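Local coordinates for protein maltose operon transcriptional repressor (Staphylococcus aureus subsp. aureus Mu50, PDB 3HCW) that probably represses transcription of the maltose operon, its C-terminal fragment having the periplasmic-binding-protein-like fold that in LacI-family regulators senses small-molecule effectors, at residues H184-L187 and K193-I196; M202-I207 and V222-F227; R186-N191 and N215-K220; Q165-S170 and L177-N182. All blocks are in the same frame, centred on the assembly; numbering follows the deposited sequence. Where two conformers were deposited one is given.

Contact 1: H184-L187 and K193-I196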
loop_
_atom_site.group_PDB
_atom_site.type_symbol
_atom_site.label_atom_id
_atom_site.label_comp_id
_atom_site.label_asym_id
_atom_site.label_seq_id
_atom_site.Cartn_x
_atom_site.Cartn_y
_atom_site.Cartn_z
ATOM N N HIS A 184 -10.478 7.847 -26.787
ATOM C CA HIS A 184 -9.125 8.173 -27.240
ATOM C C HIS A 184 -9.036 9.383 -28.180
ATOM O O HIS A 184 -8.225 10.283 -27.943
ATOM C CB HIS A 184 -8.492 6.921 -27.860
ATOM C CG HIS A 184 -7.053 7.076 -28.240
ATOM N ND1 HIS A 184 -6.485 6.364 -29.272
ATOM C CD2 HIS A 184 -6.069 7.857 -27.734
ATOM C CE1 HIS A 184 -5.212 6.693 -29.383
ATOM N NE2 HIS A 184 -4.935 7.596 -28.461
ATOM N N THR A 185 -9.886 9.408 -29.213
ATOM C CA THR A 185 -9.922 10.503 -30.184
ATOM C C THR A 185 -10.307 11.850 -29.563
ATOM O O THR A 185 -9.680 12.863 -29.864
ATOM C CB THR A 185 -10.838 10.180 -31.412
ATOM O OG1 THR A 185 -10.487 8.901 -31.954
ATOM C CG2 THR A 185 -10.680 11.236 -32.510
ATOM N N ARG A 186 -11.316 11.860 -28.693
ATOM C CA ARG A 186 -11.706 13.100 -28.012
ATOM C C ARG A 186 -10.658 13.523 -26.973
ATOM O O ARG A 186 -10.357 14.715 -26.829
ATOM C CB ARG A 186 -13.101 12.983 -27.387
ATOM C CG ARG A 186 -13.716 14.340 -27.015
ATOM C CD ARG A 186 -15.226 14.338 -27.180
ATOM N NE ARG A 186 -15.834 15.652 -26.954
ATOM C CZ ARG A 186 -15.950 16.608 -27.873
ATOM N NH1 ARG A 186 -16.533 17.756 -27.549
ATOM N NH2 ARG A 186 -15.488 16.429 -29.111
ATOM N N LEU A 187 -10.082 12.534 -26.288
ATOM C CA LEU A 187 -9.027 12.759 -25.305
ATOM C C LEU A 187 -7.762 13.347 -25.932
ATOM O O LEU A 187 -6.930 13.924 -25.234
ATOM C CB LEU A 187 -8.699 11.463 -24.536
ATOM C CG LEU A 187 -9.777 10.894 -23.591
ATOM C CD1 LEU A 187 -9.282 9.665 -22.849
ATOM C CD2 LEU A 187 -10.314 11.902 -22.583
ATOM N N LYS A 193 -10.816 20.726 -23.663
ATOM C CA LYS A 193 -10.096 20.590 -22.405
ATOM C C LYS A 193 -10.841 19.616 -21.478
ATOM O O LYS A 193 -11.986 19.869 -21.082
ATOM C CB LYS A 193 -9.868 21.969 -21.761
ATOM C CG LYS A 193 -9.314 23.022 -22.744
ATOM C CD LYS A 193 -8.499 24.122 -22.063
ATOM C CE LYS A 193 -9.370 25.245 -21.511
ATOM N NZ LYS A 193 -10.055 26.023 -22.583
ATOM N N GLN A 194 -10.204 18.486 -21.165
ATOM C CA GLN A 194 -10.856 17.455 -20.343
ATOM C C GLN A 194 -10.173 17.134 -19.018
ATOM O O GLN A 194 -8.978 17.357 -18.846
ATOM C CB GLN A 194 -11.068 16.175 -21.144
ATOM C CG GLN A 194 -12.346 16.178 -21.955
ATOM C CD GLN A 194 -12.222 15.397 -23.240
ATOM O OE1 GLN A 194 -11.236 15.525 -23.968
ATOM N NE2 GLN A 194 -13.236 14.590 -23.538
ATOM N N ALA A 195 -10.967 16.618 -18.090
ATOM C CA ALA A 195 -10.489 16.135 -16.804
ATOM C C ALA A 195 -11.132 14.791 -16.485
ATOM O O ALA A 195 -12.337 14.585 -16.724
ATOM C CB ALA A 195 -10.783 17.145 -15.690
ATOM N N ILE A 196 -10.316 13.880 -15.965
ATOM C CA ILE A 196 -10.797 12.586 -15.498
ATOM C C ILE A 196 -10.684 12.527 -13.985
ATOM O O ILE A 196 -9.591 12.710 -13.424
ATOM C CB ILE A 196 -10.010 11.408 -16.126
ATOM C CG1 ILE A 196 -10.234 11.359 -17.637
ATOM C CG2 ILE A 196 -10.407 10.078 -15.460
ATOM C CD1 ILE A 196 -9.197 10.537 -18.393
#
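Gln194 and the backbone carbonyl of Arg186 form the closest approach between the end of helix 173-187 and the start of strand 194-198, with Gln194 OE1 3.1 Å from Arg186 O. Both oxygens are acceptors, so this polar pair is not a bond and is probably mildly unfavourable by itself. The amide is probably held this way by its other end: Gln194 NE2 is hydrogen-bonded to Glu133 OE1 at the start of strand 133-139, which leaves OE1 on the helix side.

The remaining contacts are van der Waals. Arg186 touches the amide with the root of its side chain, CG lying 3.5 Å from Gln194 NE2, while the chain runs on at about a right angle to the glutamine. With CG anti to the backbone N (chi1 -164°) and a further bend at chi2, the guanidinium is carried out to the protein surface, its plane 75° from that of the amide. On the inner side Leu187 meets the same amide through one methyl, CD2 being 4.0 Å from Gln194 CD. Gln194 is thus a buried polar group between an arginine methylene and a leucine branch. Leu187 also packs on Ile135 and Val222, reaching the two strands that flank 194-198. Backbone hydrogen bonds tie Gln194 and Ile196 to Met223 and Ala195 to Ile135.

A helix leading through a short loop into an inner parallel strand, with its last turn packed on that strand's first residue, is the alpha-to-beta connection of the Rossmann-like C-terminal subdomain of periplasmic-binding-protein-like folds.

Contact 2: M202-I207 and V222-F227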
loop_
_atom_site.group_PDB
_atom_site.type_symbol
_atom_site.label_atom_id
_atom_site.label_comp_id
_atom_site.label_asym_id
_atom_site.label_seq_id
_atom_site.Cartn_x
_atom_site.Cartn_y
_atom_site.Cartn_z
ATOM N N MET A 202 -6.690 3.747 -5.767
ATOM C CA MET A 202 -6.325 2.407 -6.252
ATOM C C MET A 202 -6.882 2.156 -7.652
ATOM O O MET A 202 -6.158 1.694 -8.537
ATOM C CB MET A 202 -6.780 1.326 -5.255
ATOM C CG MET A 202 -5.978 0.017 -5.317
ATOM S SD MET A 202 -4.163 0.180 -5.287
ATOM C CE MET A 202 -3.916 1.040 -3.739
ATOM N N LEU A 203 -8.148 2.515 -7.864
ATOM C CA LEU A 203 -8.731 2.515 -9.209
ATOM C C LEU A 203 -8.029 3.533 -10.141
ATOM O O LEU A 203 -7.724 3.223 -11.284
ATOM C CB LEU A 203 -10.238 2.795 -9.135
ATOM C CG LEU A 203 -11.024 2.945 -10.442
ATOM C CD1 LEU A 203 -10.962 1.642 -11.218
ATOM C CD2 LEU A 203 -12.476 3.362 -10.157
ATOM N N HIS A 204 -7.765 4.732 -9.634
ATOM C CA HIS A 204 -7.065 5.780 -10.397
ATOM C C HIS A 204 -5.714 5.345 -10.955
ATOM O O HIS A 204 -5.363 5.725 -12.065
ATOM C CB HIS A 204 -6.863 7.015 -9.523
ATOM C CG HIS A 204 -6.529 8.262 -10.281
ATOM N ND1 HIS A 204 -7.433 8.901 -11.099
ATOM C CD2 HIS A 204 -5.408 9.025 -10.291
ATOM C CE1 HIS A 204 -6.881 9.991 -11.599
ATOM N NE2 HIS A 204 -5.648 10.085 -11.130
ATOM N N LEU A 205 -4.966 4.549 -10.192
ATOM C CA LEU A 205 -3.659 4.079 -10.644
ATOM C C LEU A 205 -3.757 3.149 -11.858
ATOM O O LEU A 205 -2.877 3.163 -12.711
ATOM C CB LEU A 205 -2.895 3.397 -9.522
ATOM C CG LEU A 205 -2.374 4.232 -8.341
ATOM C CD1 LEU A 205 -1.779 3.290 -7.305
ATOM C CD2 LEU A 205 -1.346 5.277 -8.752
ATOM N N ALA A 206 -4.826 2.354 -11.926
ATOM C CA ALA A 206 -5.089 1.507 -13.090
ATOM C C ALA A 206 -5.419 2.381 -14.298
ATOM O O ALA A 206 -4.982 2.087 -15.402
ATOM C CB ALA A 206 -6.234 0.533 -12.808
ATOM N N ILE A 207 -6.199 3.444 -14.071
ATOM C CA ILE A 207 -6.533 4.408 -15.120
ATOM C C ILE A 207 -5.265 5.045 -15.725
ATOM O O ILE A 207 -5.124 5.085 -16.940
ATOM C CB ILE A 207 -7.487 5.550 -14.619
ATOM C CG1 ILE A 207 -8.684 5.023 -13.802
ATOM C CG2 ILE A 207 -7.961 6.421 -15.790
ATOM C CD1 ILE A 207 -9.688 4.166 -14.567
ATOM N N VAL A 222 -5.162 15.510 -20.989
ATOM C CA VAL A 222 -6.218 15.532 -19.977
ATOM C C VAL A 222 -5.645 15.770 -18.592
ATOM O O VAL A 222 -4.523 15.376 -18.291
ATOM C CB VAL A 222 -7.074 14.216 -19.926
ATOM C CG1 VAL A 222 -7.932 14.075 -21.148
ATOM C CG2 VAL A 222 -6.201 12.974 -19.701
ATOM N N MET A 223 -6.429 16.433 -17.749
ATOM C CA MET A 223 -6.084 16.622 -16.348
ATOM C C MET A 223 -6.706 15.477 -15.532
ATOM O O MET A 223 -7.772 14.940 -15.878
ATOM C CB MET A 223 -6.582 17.986 -15.836
ATOM C CG MET A 223 -5.840 19.255 -16.388
ATOM S SD MET A 223 -6.423 20.839 -15.661
ATOM C CE MET A 223 -8.140 20.502 -15.375
ATOM N N THR A 224 -6.037 15.074 -14.461
ATOM C CA THR A 224 -6.539 13.960 -13.655
ATOM C C THR A 224 -6.488 14.296 -12.185
ATOM O O THR A 224 -5.661 15.109 -11.751
ATOM C CB THR A 224 -5.796 12.606 -13.926
ATOM O OG1 THR A 224 -4.411 12.730 -13.601
ATOM C CG2 THR A 224 -5.927 12.179 -15.393
ATOM N N ALA A 225 -7.402 13.683 -11.437
ATOM C CA ALA A 225 -7.502 13.842 -10.001
ATOM C C ALA A 225 -8.300 12.679 -9.404
ATOM O O ALA A 225 -9.023 11.983 -10.121
ATOM C CB ALA A 225 -8.163 15.180 -9.663
ATOM N N THR A 226 -8.170 12.479 -8.094
ATOM C CA THR A 226 -8.843 11.385 -7.404
ATOM C C THR A 226 -9.066 11.659 -5.914
ATOM O O THR A 226 -8.876 12.783 -5.459
ATOM C CB THR A 226 -8.081 10.047 -7.598
ATOM O OG1 THR A 226 -8.832 8.970 -7.014
ATOM C CG2 THR A 226 -6.685 10.113 -7.005
ATOM N N PHE A 227 -9.478 10.627 -5.172
ATOM C CA PHE A 227 -9.699 10.717 -3.731
ATOM C C PHE A 227 -8.770 9.786 -2.969
ATOM O O PHE A 227 -8.281 8.806 -3.531
ATOM C CB PHE A 227 -11.147 10.370 -3.373
ATOM C CG PHE A 227 -12.162 11.277 -3.995
ATOM C CD1 PHE A 227 -12.727 12.322 -3.261
ATOM C CD2 PHE A 227 -12.575 11.074 -5.311
ATOM C CE1 PHE A 227 -13.680 13.143 -3.849
ATOM C CE2 PHE A 227 -13.524 11.877 -5.893
ATOM C CZ PHE A 227 -14.074 12.906 -5.172
#
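Helix 202-207 and strand 222-227 run nearly antiparallel, 157° between their N-to-C directions, with their axes 8.5 Å apart at the closest point. The backbones come nearest at His204 and Thr226, whose CA atoms are 6.6 Å apart, and this short separation is bridged by a single helix side chain.

The His204 ring lies along the strand and meets three successive residues, each in a different way. Thr226 covers one face: its CB sits 3.8 Å from the ring centroid and 20° off the normal, a CH-pi contact displaced toward the CG rim, with Thr226 CG2 close to His204 CD2. Thr224 comes to the far edge, where its CB is 3.7 Å from His204 CE1. Between them the backbone carbonyl of Ala225 approaches obliquely, its O 3.3 Å from His204 CE1. The ring reaches this far because CG is anti to the backbone N (chi1 -163°), which extends the imidazole toward the strand.

Both ring nitrogens are tied to residues beyond the two segments, ND1 to Ser198 OG and NE2 to Gln240 OE1, fixing the ring's rotation. Gln240 OE1 also bonds Thr224 OG1, and Thr226 OG1 bonds Ser198 O, so each threonine turns CB to the ring while its hydroxyl is satisfied by another partner. Elsewhere on the helix surface Met202 packs on Tyr231 and Leu205 on Ile235, both of the second subunit.

Strand 194-198, helix 201-213 and strand 222-227 make a beta-alpha-beta unit, and this helix-on-strand packing is that of its crossover in a parallel, Rossmann-like sheet.

Contact 3: R186-N191 and N215-K220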
loop_
_atom_site.group_PDB
_atom_site.type_symbol
_atom_site.label_atom_id
_atom_site.label_comp_id
_atom_site.label_asym_id
_atom_site.label_seq_id
_atom_site.Cartn_x
_atom_site.Cartn_y
_atom_site.Cartn_z
ATOM N N ARG A 186 -11.316 11.860 -28.693
ATOM C CA ARG A 186 -11.706 13.100 -28.012
ATOM C C ARG A 186 -10.658 13.523 -26.973
ATOM O O ARG A 186 -10.357 14.715 -26.829
ATOM C CB ARG A 186 -13.101 12.983 -27.387
ATOM C CG ARG A 186 -13.716 14.340 -27.015
ATOM C CD ARG A 186 -15.226 14.338 -27.180
ATOM N NE ARG A 186 -15.834 15.652 -26.954
ATOM C CZ ARG A 186 -15.950 16.608 -27.873
ATOM N NH1 ARG A 186 -16.533 17.756 -27.549
ATOM N NH2 ARG A 186 -15.488 16.429 -29.111
ATOM N N LEU A 187 -10.082 12.534 -26.288
ATOM C CA LEU A 187 -9.027 12.759 -25.305
ATOM C C LEU A 187 -7.762 13.347 -25.932
ATOM O O LEU A 187 -6.930 13.924 -25.234
ATOM C CB LEU A 187 -8.699 11.463 -24.536
ATOM C CG LEU A 187 -9.777 10.894 -23.591
ATOM C CD1 LEU A 187 -9.282 9.665 -22.849
ATOM C CD2 LEU A 187 -10.314 11.902 -22.583
ATOM N N LYS A 188 -7.640 13.217 -27.253
ATOM C CA LYS A 188 -6.494 13.718 -28.004
ATOM C C LYS A 188 -6.815 15.011 -28.768
ATOM O O LYS A 188 -5.941 15.595 -29.408
ATOM C CB LYS A 188 -6.002 12.639 -28.973
ATOM C CG LYS A 188 -4.495 12.463 -29.006
ATOM C CD LYS A 188 -4.017 11.540 -27.891
ATOM C CE LYS A 188 -2.553 11.168 -28.078
ATOM N NZ LYS A 188 -1.625 12.251 -27.650
ATOM N N ASP A 189 -8.073 15.443 -28.708
ATOM C CA ASP A 189 -8.490 16.685 -29.349
ATOM C C ASP A 189 -7.990 17.896 -28.556
ATOM O O ASP A 189 -8.368 18.076 -27.397
ATOM C CB ASP A 189 -10.013 16.741 -29.494
ATOM C CG ASP A 189 -10.464 17.741 -30.554
ATOM O OD1 ASP A 189 -11.208 17.333 -31.468
ATOM O OD2 ASP A 189 -10.081 18.928 -30.484
ATOM N N PRO A 190 -7.147 18.737 -29.186
ATOM C CA PRO A 190 -6.534 19.900 -28.534
ATOM C C PRO A 190 -7.509 21.042 -28.256
ATOM O O PRO A 190 -7.253 21.865 -27.374
ATOM C CB PRO A 190 -5.472 20.352 -29.542
ATOM C CG PRO A 190 -5.360 19.246 -30.551
ATOM C CD PRO A 190 -6.708 18.617 -30.586
ATOM N N ASN A 191 -8.611 21.087 -29.000
ATOM C CA ASN A 191 -9.676 22.072 -28.780
ATOM C C ASN A 191 -10.586 21.788 -27.580
ATOM O O ASN A 191 -11.292 22.687 -27.116
ATOM C CB ASN A 191 -10.537 22.231 -30.046
ATOM C CG ASN A 191 -10.349 23.580 -30.727
ATOM O OD1 ASN A 191 -10.286 24.623 -30.072
ATOM N ND2 ASN A 191 -10.278 23.563 -32.053
ATOM N N ASN A 215 -0.812 6.628 -24.737
ATOM C CA ASN A 215 -0.084 7.885 -24.905
ATOM C C ASN A 215 -0.946 9.130 -24.720
ATOM O O ASN A 215 -0.749 10.136 -25.392
ATOM C CB ASN A 215 0.676 7.921 -26.239
ATOM C CG ASN A 215 1.845 8.904 -26.226
ATOM O OD1 ASN A 215 2.096 9.592 -27.218
ATOM N ND2 ASN A 215 2.555 8.980 -25.099
ATOM N N ILE A 216 -1.899 9.043 -23.797
ATOM C CA ILE A 216 -2.746 10.171 -23.420
ATOM C C ILE A 216 -2.070 10.882 -22.238
ATOM O O ILE A 216 -2.145 10.419 -21.095
ATOM C CB ILE A 216 -4.164 9.698 -23.054
ATOM C CG1 ILE A 216 -4.781 8.922 -24.220
ATOM C CG2 ILE A 216 -5.036 10.880 -22.675
ATOM C CD1 ILE A 216 -6.062 8.196 -23.875
ATOM N N GLU A 217 -1.381 11.986 -22.535
ATOM C CA GLU A 217 -0.473 12.609 -21.566
ATOM C C GLU A 217 -1.113 13.640 -20.646
ATOM O O GLU A 217 -2.008 14.379 -21.032
ATOM C CB GLU A 217 0.804 13.139 -22.235
ATOM C CG GLU A 217 0.631 14.179 -23.322
ATOM C CD GLU A 217 1.670 14.044 -24.440
ATOM O OE1 GLU A 217 2.878 13.920 -24.132
ATOM O OE2 GLU A 217 1.271 14.060 -25.628
ATOM N N ILE A 218 -0.623 13.665 -19.415
ATOM C CA ILE A 218 -1.239 14.383 -18.312
ATOM C C ILE A 218 -0.209 15.359 -17.781
ATOM O O ILE A 218 0.935 14.967 -17.565
ATOM C CB ILE A 218 -1.632 13.394 -17.184
ATOM C CG1 ILE A 218 -2.427 12.220 -17.755
ATOM C CG2 ILE A 218 -2.412 14.093 -16.057
ATOM C CD1 ILE A 218 -2.552 11.027 -16.823
ATOM N N PRO A 219 -0.592 16.638 -17.581
ATOM C CA PRO A 219 -1.892 17.286 -17.826
ATOM C C PRO A 219 -2.199 17.729 -19.265
ATOM O O PRO A 219 -3.329 18.171 -19.521
ATOM C CB PRO A 219 -1.815 18.526 -16.932
ATOM C CG PRO A 219 -0.373 18.891 -16.978
ATOM C CD PRO A 219 0.367 17.579 -16.961
ATOM N N LYS A 220 -1.225 17.621 -20.177
ATOM C CA LYS A 220 -1.368 18.108 -21.571
ATOM C C LYS A 220 -2.644 17.678 -22.342
ATOM O O LYS A 220 -3.376 18.523 -22.869
ATOM C CB LYS A 220 -0.133 17.765 -22.399
ATOM C CG LYS A 220 -0.169 18.343 -23.808
ATOM C CD LYS A 220 0.901 17.744 -24.691
ATOM C CE LYS A 220 0.888 18.398 -26.069
ATOM N NZ LYS A 220 1.911 17.811 -26.972
#
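Lys188, in one of its two conformers, reaches Asn215 and Glu217 through a chain bent twice, at chi2 (84°) and again at chi4 (78°), which swings NZ across to the loop after helix 201-213. Glu217 comes to meet it with CG lodged between its own backbone N and carbonyl carbon (chi1 59°), and the two side chains cross at about a right angle.

In this conformer the ammonium group gives a weak hydrogen bond to the backbone carbonyl of Asn215, NZ to O 3.2 Å, and a long salt bridge to Glu217, NZ to OE2 4.0 Å. Its stronger partner is Asp221, the residue just before strand 222-227, whose OD2 also accepts from Glu217 N. Asn215 has positive phi and closes its helix with a Schellman motif, so the lysine meets the carbonyl of the first residue beyond the helix.

Behind these polar atoms, on the buried side, Leu187 and Ile216 pack obliquely, with Leu187 CD1 3.7 Å from Ile216 CD1. Past the lysine, Asp189 OD2 accepts from Asn191 N at 3.0 Å, an Asx turn using the anti lone pair.

Farther along the loop, Ile218 N is hydrogen-bonded to Tyr212 OH of the second subunit. Lys188 sits mainly against Asp221, with Glu217 at long range; the carboxylates would tend to favour its protonated form, though Lys220 NZ, 6.6 Å from Lys188 NZ, would act the other way.

Contact 4: Q165-S170 and L177-N182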
loop_
_atom_site.group_PDB
_atom_site.type_symbol
_atom_site.label_atom_id
_atom_site.label_comp_id
_atom_site.label_asym_id
_atom_site.label_seq_id
_atom_site.Cartn_x
_atom_site.Cartn_y
_atom_site.Cartn_z
ATOM N N GLN A 165 -19.800 12.954 -18.169
ATOM C CA GLN A 165 -20.250 11.575 -18.209
ATOM C C GLN A 165 -19.769 10.780 -16.979
ATOM O O GLN A 165 -18.775 11.140 -16.350
ATOM C CB GLN A 165 -19.784 10.918 -19.506
ATOM C CG GLN A 165 -18.285 10.775 -19.634
ATOM C CD GLN A 165 -17.870 10.017 -20.865
ATOM O OE1 GLN A 165 -17.245 10.577 -21.767
ATOM N NE2 GLN A 165 -18.211 8.733 -20.918
ATOM N N ILE A 166 -20.500 9.719 -16.637
ATOM C CA ILE A 166 -20.132 8.794 -15.555
ATOM C C ILE A 166 -19.807 7.454 -16.209
ATOM O O ILE A 166 -20.557 6.968 -17.066
ATOM C CB ILE A 166 -21.295 8.587 -14.506
ATOM C CG1 ILE A 166 -21.900 9.916 -14.006
ATOM C CG2 ILE A 166 -20.851 7.710 -13.327
ATOM C CD1 ILE A 166 -20.943 10.832 -13.230
ATOM N N ILE A 167 -18.674 6.874 -15.831
ATOM C CA ILE A 167 -18.293 5.543 -16.285
ATOM C C ILE A 167 -18.156 4.656 -15.057
ATOM O O ILE A 167 -17.416 4.984 -14.127
ATOM C CB ILE A 167 -16.951 5.543 -17.062
ATOM C CG1 ILE A 167 -17.065 6.361 -18.353
ATOM C CG2 ILE A 167 -16.470 4.100 -17.343
ATOM C CD1 ILE A 167 -15.731 6.619 -19.039
ATOM N N GLU A 168 -18.893 3.550 -15.052
ATOM C CA GLU A 168 -18.753 2.536 -14.024
ATOM C C GLU A 168 -17.963 1.370 -14.602
ATOM O O GLU A 168 -18.285 0.848 -15.670
ATOM C CB GLU A 168 -20.119 2.072 -13.547
ATOM C CG GLU A 168 -20.099 1.393 -12.199
ATOM C CD GLU A 168 -21.443 0.790 -11.855
ATOM O OE1 GLU A 168 -21.898 -0.112 -12.594
ATOM O OE2 GLU A 168 -22.041 1.215 -10.844
ATOM N N THR A 169 -16.916 0.966 -13.900
ATOM C CA THR A 169 -16.010 -0.029 -14.436
ATOM C C THR A 169 -15.496 -0.944 -13.347
ATOM O O THR A 169 -15.503 -0.575 -12.169
ATOM C CB THR A 169 -14.824 0.641 -15.183
ATOM O OG1 THR A 169 -13.943 -0.361 -15.710
ATOM C CG2 THR A 169 -14.051 1.567 -14.255
ATOM N N SER A 170 -15.082 -2.148 -13.738
ATOM C CA SER A 170 -14.290 -2.998 -12.854
ATOM C C SER A 170 -12.822 -2.591 -13.007
ATOM O O SER A 170 -12.453 -1.954 -13.995
ATOM C CB SER A 170 -14.456 -4.460 -13.248
ATOM O OG SER A 170 -14.024 -4.655 -14.586
ATOM N N LEU A 177 -9.175 -0.394 -20.467
ATOM C CA LEU A 177 -8.631 -0.158 -21.807
ATOM C C LEU A 177 -9.713 0.077 -22.849
ATOM O O LEU A 177 -9.600 1.009 -23.642
ATOM C CB LEU A 177 -7.697 -1.302 -22.257
ATOM C CG LEU A 177 -7.075 -1.278 -23.669
ATOM C CD1 LEU A 177 -6.265 0.008 -23.972
ATOM C CD2 LEU A 177 -6.212 -2.521 -23.912
ATOM N N ASN A 178 -10.761 -0.745 -22.827
ATOM C CA ASN A 178 -11.859 -0.607 -23.783
ATOM C C ASN A 178 -12.595 0.723 -23.624
ATOM O O ASN A 178 -12.910 1.382 -24.616
ATOM C CB ASN A 178 -12.834 -1.781 -23.666
ATOM C CG ASN A 178 -14.073 -1.593 -24.518
ATOM O OD1 ASN A 178 -14.015 -1.687 -25.745
ATOM N ND2 ASN A 178 -15.200 -1.309 -23.873
ATOM N N TYR A 179 -12.855 1.109 -22.374
ATOM C CA TYR A 179 -13.489 2.391 -22.077
ATOM C C TYR A 179 -12.639 3.588 -22.516
ATOM O O TYR A 179 -13.176 4.549 -23.050
ATOM C CB TYR A 179 -13.839 2.512 -20.587
ATOM C CG TYR A 179 -15.037 1.705 -20.154
ATOM C CD1 TYR A 179 -16.277 1.857 -20.782
ATOM C CD2 TYR A 179 -14.942 0.802 -19.103
ATOM C CE1 TYR A 179 -17.381 1.109 -20.383
ATOM C CE2 TYR A 179 -16.042 0.058 -18.689
ATOM C CZ TYR A 179 -17.254 0.212 -19.334
ATOM O OH TYR A 179 -18.337 -0.532 -18.919
ATOM N N MET A 180 -11.325 3.528 -22.296
ATOM C CA MET A 180 -10.454 4.634 -22.691
ATOM C C MET A 180 -10.179 4.651 -24.190
ATOM O O MET A 180 -9.975 5.720 -24.750
ATOM C CB MET A 180 -9.140 4.673 -21.882
ATOM C CG MET A 180 -9.269 4.973 -20.368
ATOM S SD MET A 180 -10.052 6.545 -19.944
ATOM C CE MET A 180 -11.722 6.018 -19.541
ATOM N N GLN A 181 -10.181 3.478 -24.833
ATOM C CA GLN A 181 -10.108 3.382 -26.307
ATOM C C GLN A 181 -11.243 4.136 -26.986
ATOM O O GLN A 181 -11.013 4.882 -27.946
ATOM C CB GLN A 181 -10.114 1.926 -26.780
ATOM C CG GLN A 181 -8.735 1.298 -26.878
ATOM C CD GLN A 181 -8.772 -0.213 -27.066
ATOM O OE1 GLN A 181 -9.842 -0.842 -27.034
ATOM N NE2 GLN A 181 -7.592 -0.807 -27.269
ATOM N N ASN A 182 -12.460 3.949 -26.472
ATOM C CA ASN A 182 -13.639 4.706 -26.907
ATOM C C ASN A 182 -13.506 6.226 -26.849
ATOM O O ASN A 182 -14.119 6.930 -27.652
ATOM C CB ASN A 182 -14.850 4.300 -26.074
ATOM C CG ASN A 182 -15.683 3.246 -26.745
ATOM O OD1 ASN A 182 -16.702 3.556 -27.355
ATOM N ND2 ASN A 182 -15.252 1.991 -26.652
HETATM O O HOH W 1 -17.192 -2.313 -16.493
#
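Tyr179 lays one face of its ring against Ile167 and turns an edge to Thr169, so two strand residues pointing the same way grip a single helix side chain. Ile167 CG2 stands over the middle of the ring, 4.0 Å from the centroid and 11° off the normal, a well-centred CH-pi contact. Thr169 OG1 lies near the ring plane, 3.7 Å from Tyr179 CE2. Tyr179 runs antiparallel alongside both Ile167 and Thr169, reaching toward the strand as they reach toward the helix. With CG anti to the carbonyl carbon (chi1 -75°), the ring extends until Tyr179 OH comes to 3.5 Å from Glu168 O.

A water in the plane of the ring is hydrogen-bonded to Tyr179 OH at 3.2 Å and accepts a weak bond from Ser170 N, linking Tyr179 OH to the strand end. Thr169 OG1 donates to Ser170 O at 2.8 Å, which turns the threonine hydroxyl back to its own chain. The other branch of Ile167 crosses obliquely over Met180, CD1 to CE 4.1 Å, where the bent methionine chain brings its methyl in from the side.

Helix 177-182 runs at 156° to strand 165-169, with 10.3 Å between the axes. The strand is outermost in its sheet within the chain and bonds along its length to strand 133-139. Helix 173-187 covers the face carrying Ile167 and Thr169, while Ile166 packs against helix 144-159 on the other.

In the fold
From the N-terminal side, contact 4 comes first, folding helix 173-187 back on the outer strand 163-169. The same helix then supplies contact 1, whose short loop leads into strand 194-198, and contact 3, which starts from the shared residues Arg186 and Leu187 and reaches forward to the loop before strand 222-227, spanning contact 1's second segment. Contact 2 closes the loop that returns from helix 201-213 to strand 222-227; its segments alternate with those of contact 3, so the two cross. Leu187 and Val222 pack where contacts 1, 2 and 3 meet, and strands 194-198 and 222-227 pair. Contacts 2 and 3 also touch the second subunit.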